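Local structure of beta-lactamase (Serratia marcescens, 5GWA) at residues 60-65 against 179-184; 173-178 against 183-188. The protein probably hydrolyses beta-lactam antibiotics as a class A extended-spectrum beta-lactamase, and is held here with the inhibitor avibactam in its active site. All blocks are in the same frame, centred on the assembly; numbering follows the deposited sequence. Where two conformers were deposited one is given.

Interaction 1 of 2, residues 60-65 against 179-184. With SO4 (sulfate ion), chain E.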
loop_
_atom_site.group_PDB
_atom_site.type_symbol
_atom_site.label_atom_id
_atom_site.label_comp_id
_atom_site.label_asym_id
_atom_site.label_seq_id
_atom_site.Cartn_x
_atom_site.Cartn_y
_atom_site.Cartn_z
ATOM N N LYS A 60 -23.590 -9.721 11.164
ATOM C CA LYS A 60 -24.331 -10.217 10.019
ATOM C C LYS A 60 -24.136 -11.714 9.902
ATOM O O LYS A 60 -25.105 -12.444 9.717
ATOM C CB LYS A 60 -23.879 -9.512 8.731
ATOM C CG LYS A 60 -24.552 -10.049 7.468
ATOM C CD LYS A 60 -24.342 -9.083 6.302
ATOM C CE LYS A 60 -24.974 -9.574 5.010
ATOM N NZ LYS A 60 -26.420 -9.239 4.967
ATOM N N LEU A 61 -22.912 -12.195 10.039
ATOM C CA LEU A 61 -22.654 -13.620 9.962
ATOM C C LEU A 61 -23.384 -14.334 11.111
ATOM O O LEU A 61 -23.958 -15.408 10.924
ATOM C CB LEU A 61 -21.179 -13.889 10.075
ATOM C CG LEU A 61 -20.310 -13.393 8.928
ATOM C CD1 LEU A 61 -18.881 -13.747 9.247
ATOM C CD2 LEU A 61 -20.704 -13.988 7.576
ATOM N N ASP A 62 -23.298 -13.764 12.309
ATOM C CA ASP A 62 -23.985 -14.347 13.490
ATOM C C ASP A 62 -25.487 -14.445 13.162
ATOM O O ASP A 62 -26.094 -15.514 13.309
ATOM C CB ASP A 62 -23.805 -13.424 14.739
ATOM C CG ASP A 62 -22.409 -13.536 15.446
ATOM O OD1 ASP A 62 -21.681 -14.529 15.325
ATOM O OD2 ASP A 62 -22.111 -12.621 16.249
ATOM N N LYS A 63 -26.121 -13.328 12.815
ATOM C CA LYS A 63 -27.574 -13.287 12.732
ATOM C C LYS A 63 -28.078 -14.178 11.624
ATOM O O LYS A 63 -29.152 -14.781 11.732
ATOM C CB LYS A 63 -28.103 -11.881 12.492
ATOM C CG LYS A 63 -27.876 -10.903 13.652
ATOM C CD LYS A 63 -28.630 -11.258 14.931
ATOM C CE LYS A 63 -27.981 -10.671 16.187
ATOM N NZ LYS A 63 -27.928 -9.186 16.156
ATOM N N GLU A 64 -27.369 -14.165 10.505
ATOM C CA GLU A 64 -27.854 -14.873 9.330
ATOM C C GLU A 64 -27.342 -16.305 9.316
ATOM O O GLU A 64 -27.551 -17.028 8.335
ATOM C CB GLU A 64 -27.501 -14.089 8.042
ATOM C CG GLU A 64 -28.277 -12.783 7.894
ATOM C CD GLU A 64 -27.890 -11.953 6.668
ATOM O OE1 GLU A 64 -27.526 -12.528 5.619
ATOM O OE2 GLU A 64 -28.064 -10.728 6.709
ATOM N N ASN A 65 -26.711 -16.740 10.411
ATOM C CA ASN A 65 -26.235 -18.103 10.556
ATOM C C ASN A 65 -25.254 -18.496 9.449
ATOM O O ASN A 65 -25.189 -19.651 9.038
ATOM C CB ASN A 65 -27.434 -19.069 10.622
ATOM C CG ASN A 65 -28.446 -18.663 11.682
ATOM O OD1 ASN A 65 -28.149 -18.695 12.874
ATOM N ND2 ASN A 65 -29.629 -18.232 11.249
ATOM N N ILE A 179 -22.028 -6.959 22.170
ATOM C CA ILE A 179 -22.346 -6.805 20.742
ATOM C C ILE A 179 -22.489 -8.133 19.971
ATOM O O ILE A 179 -23.404 -8.275 19.172
ATOM C CB ILE A 179 -21.297 -5.902 20.028
ATOM C CG1 ILE A 179 -21.157 -4.565 20.741
ATOM C CG2 ILE A 179 -21.698 -5.682 18.580
ATOM C CD1 ILE A 179 -19.939 -3.777 20.314
ATOM N N LEU A 180 -21.589 -9.086 20.166
ATOM C CA LEU A 180 -21.512 -10.259 19.283
ATOM C C LEU A 180 -21.862 -11.572 19.997
ATOM O O LEU A 180 -21.957 -11.629 21.222
ATOM C CB LEU A 180 -20.114 -10.338 18.672
ATOM C CG LEU A 180 -19.712 -9.118 17.820
ATOM C CD1 LEU A 180 -18.228 -9.233 17.512
ATOM C CD2 LEU A 180 -20.525 -9.049 16.534
ATOM N N SER A 181 -21.947 -12.662 19.245
ATOM C CA SER A 181 -21.899 -13.991 19.860
ATOM C C SER A 181 -20.590 -14.192 20.588
ATOM O O SER A 181 -19.614 -13.495 20.320
ATOM C CB SER A 181 -22.057 -15.087 18.803
ATOM O OG SER A 181 -20.903 -15.196 17.987
ATOM N N LYS A 182 -20.541 -15.185 21.468
ATOM C CA LYS A 182 -19.284 -15.541 22.128
ATOM C C LYS A 182 -18.168 -15.869 21.128
ATOM O O LYS A 182 -17.016 -15.467 21.326
ATOM C CB LYS A 182 -19.521 -16.707 23.108
ATOM C CG LYS A 182 -18.320 -17.073 23.965
ATOM C CD LYS A 182 -17.698 -18.407 23.552
ATOM C CE LYS A 182 -16.837 -18.984 24.667
ATOM N NZ LYS A 182 -15.762 -18.068 25.155
ATOM N N ASN A 183 -18.477 -16.692 20.119
ATOM C CA ASN A 183 -17.476 -17.144 19.158
ATOM C C ASN A 183 -16.953 -15.986 18.325
ATOM O O ASN A 183 -15.751 -15.899 18.091
ATOM C CB ASN A 183 -18.008 -18.227 18.222
ATOM C CG ASN A 183 -19.513 -18.284 18.193
ATOM O OD1 ASN A 183 -20.143 -18.752 19.144
ATOM N ND2 ASN A 183 -20.103 -17.818 17.099
ATOM N N SER A 184 -17.858 -15.111 17.916
ATOM C CA SER A 184 -17.434 -13.965 17.098
ATOM C C SER A 184 -16.635 -12.973 17.936
ATOM O O SER A 184 -15.619 -12.463 17.475
ATOM C CB SER A 184 -18.607 -13.280 16.463
ATOM O OG SER A 184 -19.066 -14.080 15.364
HETATM S S SO4 E . -16.957 -16.114 28.007
HETATM O O1 SO4 E . -18.103 -16.493 28.875
HETATM O O2 SO4 E . -17.152 -16.740 26.682
HETATM O O3 SO4 E . -16.900 -14.615 27.836
HETATM O O4 SO4 E . -15.676 -16.550 28.626
#

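Interaction 2 of 2, residues 173-178 against 183-188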
loop_
_atom_site.group_PDB
_atom_site.type_symbol
_atom_site.label_atom_id
_atom_site.label_comp_id
_atom_site.label_asym_id
_atom_site.label_seq_id
_atom_site.Cartn_x
_atom_site.Cartn_y
_atom_site.Cartn_z
ATOM N N LYS A 173 -18.300 -1.602 25.184
ATOM C CA LYS A 173 -19.477 -2.416 24.809
ATOM C C LYS A 173 -18.986 -3.712 24.198
ATOM O O LYS A 173 -19.417 -4.820 24.537
ATOM C CB LYS A 173 -20.349 -1.674 23.809
ATOM C CG LYS A 173 -21.098 -0.492 24.400
ATOM C CD LYS A 173 -22.143 0.032 23.430
ATOM C CE LYS A 173 -22.858 1.244 23.989
ATOM N NZ LYS A 173 -24.025 0.780 24.797
ATOM N N PHE A 174 -17.991 -3.592 23.323
ATOM C CA PHE A 174 -17.449 -4.789 22.684
ATOM C C PHE A 174 -16.774 -5.722 23.701
ATOM O O PHE A 174 -17.009 -6.944 23.657
ATOM C CB PHE A 174 -16.432 -4.384 21.604
ATOM C CG PHE A 174 -15.504 -5.484 21.193
ATOM C CD1 PHE A 174 -15.972 -6.563 20.484
ATOM C CD2 PHE A 174 -14.140 -5.386 21.436
ATOM C CE1 PHE A 174 -15.124 -7.574 20.109
ATOM C CE2 PHE A 174 -13.281 -6.404 21.054
ATOM C CZ PHE A 174 -13.775 -7.475 20.338
ATOM N N TYR A 175 -15.890 -5.187 24.551
ATOM C CA TYR A 175 -15.060 -6.028 25.415
ATOM C C TYR A 175 -15.908 -6.789 26.402
ATOM O O TYR A 175 -15.561 -7.915 26.787
ATOM C CB TYR A 175 -13.968 -5.228 26.165
ATOM C CG TYR A 175 -12.851 -6.110 26.587
ATOM C CD1 TYR A 175 -11.830 -6.419 25.715
ATOM C CD2 TYR A 175 -12.891 -6.796 27.799
ATOM C CE1 TYR A 175 -10.823 -7.310 26.047
ATOM C CE2 TYR A 175 -11.894 -7.708 28.130
ATOM C CZ TYR A 175 -10.867 -7.971 27.248
ATOM O OH TYR A 175 -9.873 -8.910 27.501
ATOM N N LYS A 176 -17.010 -6.185 26.797
ATOM C CA LYS A 176 -17.916 -6.827 27.720
ATOM C C LYS A 176 -18.824 -7.796 26.974
ATOM O O LYS A 176 -19.721 -8.385 27.577
ATOM C CB LYS A 176 -18.736 -5.793 28.483
ATOM C CG LYS A 176 -17.876 -4.870 29.346
ATOM C CD LYS A 176 -18.690 -3.807 30.053
ATOM C CE LYS A 176 -19.572 -4.414 31.138
ATOM N NZ LYS A 176 -20.066 -3.357 32.071
ATOM N N ASN A 177 -18.477 -8.079 25.716
ATOM C CA ASN A 177 -19.301 -8.900 24.821
ATOM C C ASN A 177 -20.779 -8.589 24.893
ATOM O O ASN A 177 -21.622 -9.505 24.999
ATOM C CB ASN A 177 -19.017 -10.396 24.989
ATOM C CG ASN A 177 -19.598 -11.225 23.864
ATOM O OD1 ASN A 177 -19.890 -12.401 24.045
ATOM N ND2 ASN A 177 -19.813 -10.603 22.715
ATOM N N GLU A 178 -21.101 -7.310 24.688
ATOM C CA GLU A 178 -22.467 -6.828 24.558
ATOM C C GLU A 178 -22.932 -6.700 23.113
ATOM O O GLU A 178 -24.037 -6.204 22.866
ATOM C CB GLU A 178 -22.624 -5.459 25.227
ATOM C CG GLU A 178 -22.403 -5.472 26.730
ATOM C CD GLU A 178 -22.505 -4.101 27.396
ATOM O OE1 GLU A 178 -22.746 -3.086 26.708
ATOM O OE2 GLU A 178 -22.350 -4.048 28.639
ATOM N N ASN A 183 -18.477 -16.692 20.119
ATOM C CA ASN A 183 -17.476 -17.144 19.158
ATOM C C ASN A 183 -16.953 -15.986 18.325
ATOM O O ASN A 183 -15.751 -15.899 18.091
ATOM C CB ASN A 183 -18.008 -18.227 18.222
ATOM C CG ASN A 183 -19.513 -18.284 18.193
ATOM O OD1 ASN A 183 -20.143 -18.752 19.144
ATOM N ND2 ASN A 183 -20.103 -17.818 17.099
ATOM N N SER A 184 -17.858 -15.111 17.916
ATOM C CA SER A 184 -17.434 -13.965 17.098
ATOM C C SER A 184 -16.635 -12.973 17.936
ATOM O O SER A 184 -15.619 -12.463 17.475
ATOM C CB SER A 184 -18.607 -13.280 16.463
ATOM O OG SER A 184 -19.066 -14.080 15.364
ATOM N N TYR A 185 -17.084 -12.739 19.162
ATOM C CA TYR A 185 -16.304 -11.944 20.110
ATOM C C TYR A 185 -14.925 -12.505 20.300
ATOM O O TYR A 185 -13.935 -11.767 20.220
ATOM C CB TYR A 185 -17.053 -11.894 21.449
ATOM C CG TYR A 185 -16.223 -11.399 22.611
ATOM C CD1 TYR A 185 -15.996 -10.053 22.778
ATOM C CD2 TYR A 185 -15.671 -12.271 23.533
ATOM C CE1 TYR A 185 -15.283 -9.580 23.847
ATOM C CE2 TYR A 185 -14.903 -11.813 24.582
ATOM C CZ TYR A 185 -14.741 -10.463 24.755
ATOM O OH TYR A 185 -13.995 -10.013 25.809
ATOM N N ASP A 186 -14.812 -13.806 20.617
ATOM C CA ASP A 186 -13.520 -14.427 20.814
ATOM C C ASP A 186 -12.664 -14.215 19.578
ATOM O O ASP A 186 -11.475 -13.970 19.667
ATOM C CB ASP A 186 -13.674 -15.939 21.089
ATOM C CG ASP A 186 -13.972 -16.241 22.544
ATOM O OD1 ASP A 186 -13.328 -15.591 23.394
ATOM O OD2 ASP A 186 -14.833 -17.127 22.824
ATOM N N PHE A 187 -13.261 -14.476 18.415
ATOM C CA PHE A 187 -12.570 -14.329 17.133
ATOM C C PHE A 187 -12.053 -12.918 16.866
ATOM O O PHE A 187 -10.838 -12.740 16.579
ATOM C CB PHE A 187 -13.467 -14.759 15.974
ATOM C CG PHE A 187 -12.828 -14.568 14.633
ATOM C CD1 PHE A 187 -11.820 -15.393 14.200
ATOM C CD2 PHE A 187 -13.246 -13.550 13.823
ATOM C CE1 PHE A 187 -11.220 -15.206 12.957
ATOM C CE2 PHE A 187 -12.684 -13.387 12.551
ATOM C CZ PHE A 187 -11.633 -14.169 12.154
ATOM N N LEU A 188 -12.907 -11.937 17.070
ATOM C CA LEU A 188 -12.466 -10.549 16.836
ATOM C C LEU A 188 -11.451 -10.116 17.860
ATOM O O LEU A 188 -10.402 -9.489 17.510
ATOM C CB LEU A 188 -13.636 -9.599 16.805
ATOM C CG LEU A 188 -13.260 -8.146 16.501
ATOM C CD1 LEU A 188 -12.416 -7.996 15.226
ATOM C CD2 LEU A 188 -14.490 -7.281 16.476
HETATM O O HOH W 1 -11.830 -11.268 27.157
#

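Interaction 1 of 2, residues 60-65 against 179-184
D62, in the last turn of helix 49-63, turns its carboxylate onto the start of helix 182-193, at its N-cap S181 and first-turn S184. Its CG stands anti to its own carbonyl carbon (chi1 -78°), which carries OD1 to the two serine hydroxyls and OD2 to the amide of S181. D62 OD1 accepts two hydroxyls from opposite faces of the carboxylate plane: S184 OG at 2.7 Å and S181 OG at 2.9 Å. OD2 takes the backbone amide, S181 N to D62 OD2 being 3.0 Å and nearly straight (173°), with the donor well above the plane. S181 is the N-cap of helix 182-193, and S184 N reaches S181 OG at 3.0 Å (159°). One hydroxyl thus caps the helix and also donates to D62, so the acid is second shell to the cap. At the N-terminal end of helix 182-193 the negative charge is probably favoured, which may offset its place in the last turn of helix 49-63. Beside these bonds, L180 CB and CD2 lie against D62 OD2, while L180 also packs on L55 and L58 of helix 49-63. N65, with positive phi, closes helix 49-63 as the C-prime residue of a Schellman motif, N65 N meeting D62 O at 3.2 Å.

Interaction 2 of 2, residues 173-178 against 183-188
N177 and Y185 bring the two backbones closest, their CA atoms 6.4 Å apart, where helix 164-175 stops and helix 182-193 runs past it. The stop is a Schellman motif: N177, with positive phi, is the C-prime residue, N177 N bonds to F174 O and E178 N to K173 O. The chain then turns and enters the next helix within a few residues, giving a helix-loop-helix unit of the beta-lactamase fold. Y185 sits between the two helices, touching F174, Y175 and N177. With CG anti to the backbone N (chi1 166°), its ring leaves helix 182-193 and lies along the end of the other helix. N177 covers one face: its CB makes a CH-pi contact, 3.8 Å from the centroid of the Y185 ring, and its amide lies 20° from parallel to the ring, stacked over the CB-CG end. N177 ND2 is also bonded to L180 O in the connecting loop, which helps to fix how the amide is turned. F174 meets Y185 obliquely, ring centroids 5.4 Å apart and planes at 55°. About one turn farther along helix 182-193, L188 CD2 reaches F174 CE1 at 3.7 Å, and the same phenylalanine ring makes an edge-to-face pair with F51 of helix 49-63. At the far end of the Y185 side chain the hydroxyl lies 3.8 Å above the plane of the Y175 ring, over its centre. Y185 OH is 2.8 Å from Y175 O, a weak hydrogen bond that remains tentative, since the hydroxyl could point its hydrogen elsewhere. A water lies 2.8 Å from Y185 OH and 3.1 Å from Y175 OH, the second link being weak, and so bridges the two phenol oxygens.

In the fold
Helix 182-193 serves both contacts, and their centres are about 9 Å apart. Consecutive residues divide the work: S184 faces helix 49-63 in interaction 1, whereas Y185 faces the end of helix 164-175 in interaction 2. The two contacts also touch directly: I179 CD1 of the connecting loop is 3.6 Å from F174 CA, and K182 CA at the helix start is 3.7 Å from N177 OD1. L55 of helix 49-63 is common ground, touched by I179, L180, F174 and L188. S47 just precedes that helix and K50 lies in its first turn; both line the avibactam pocket. L188 comes close to this pair, which fits the family's SxxK pattern, but makes no contact with it, while D62 holds the helix's opposite end.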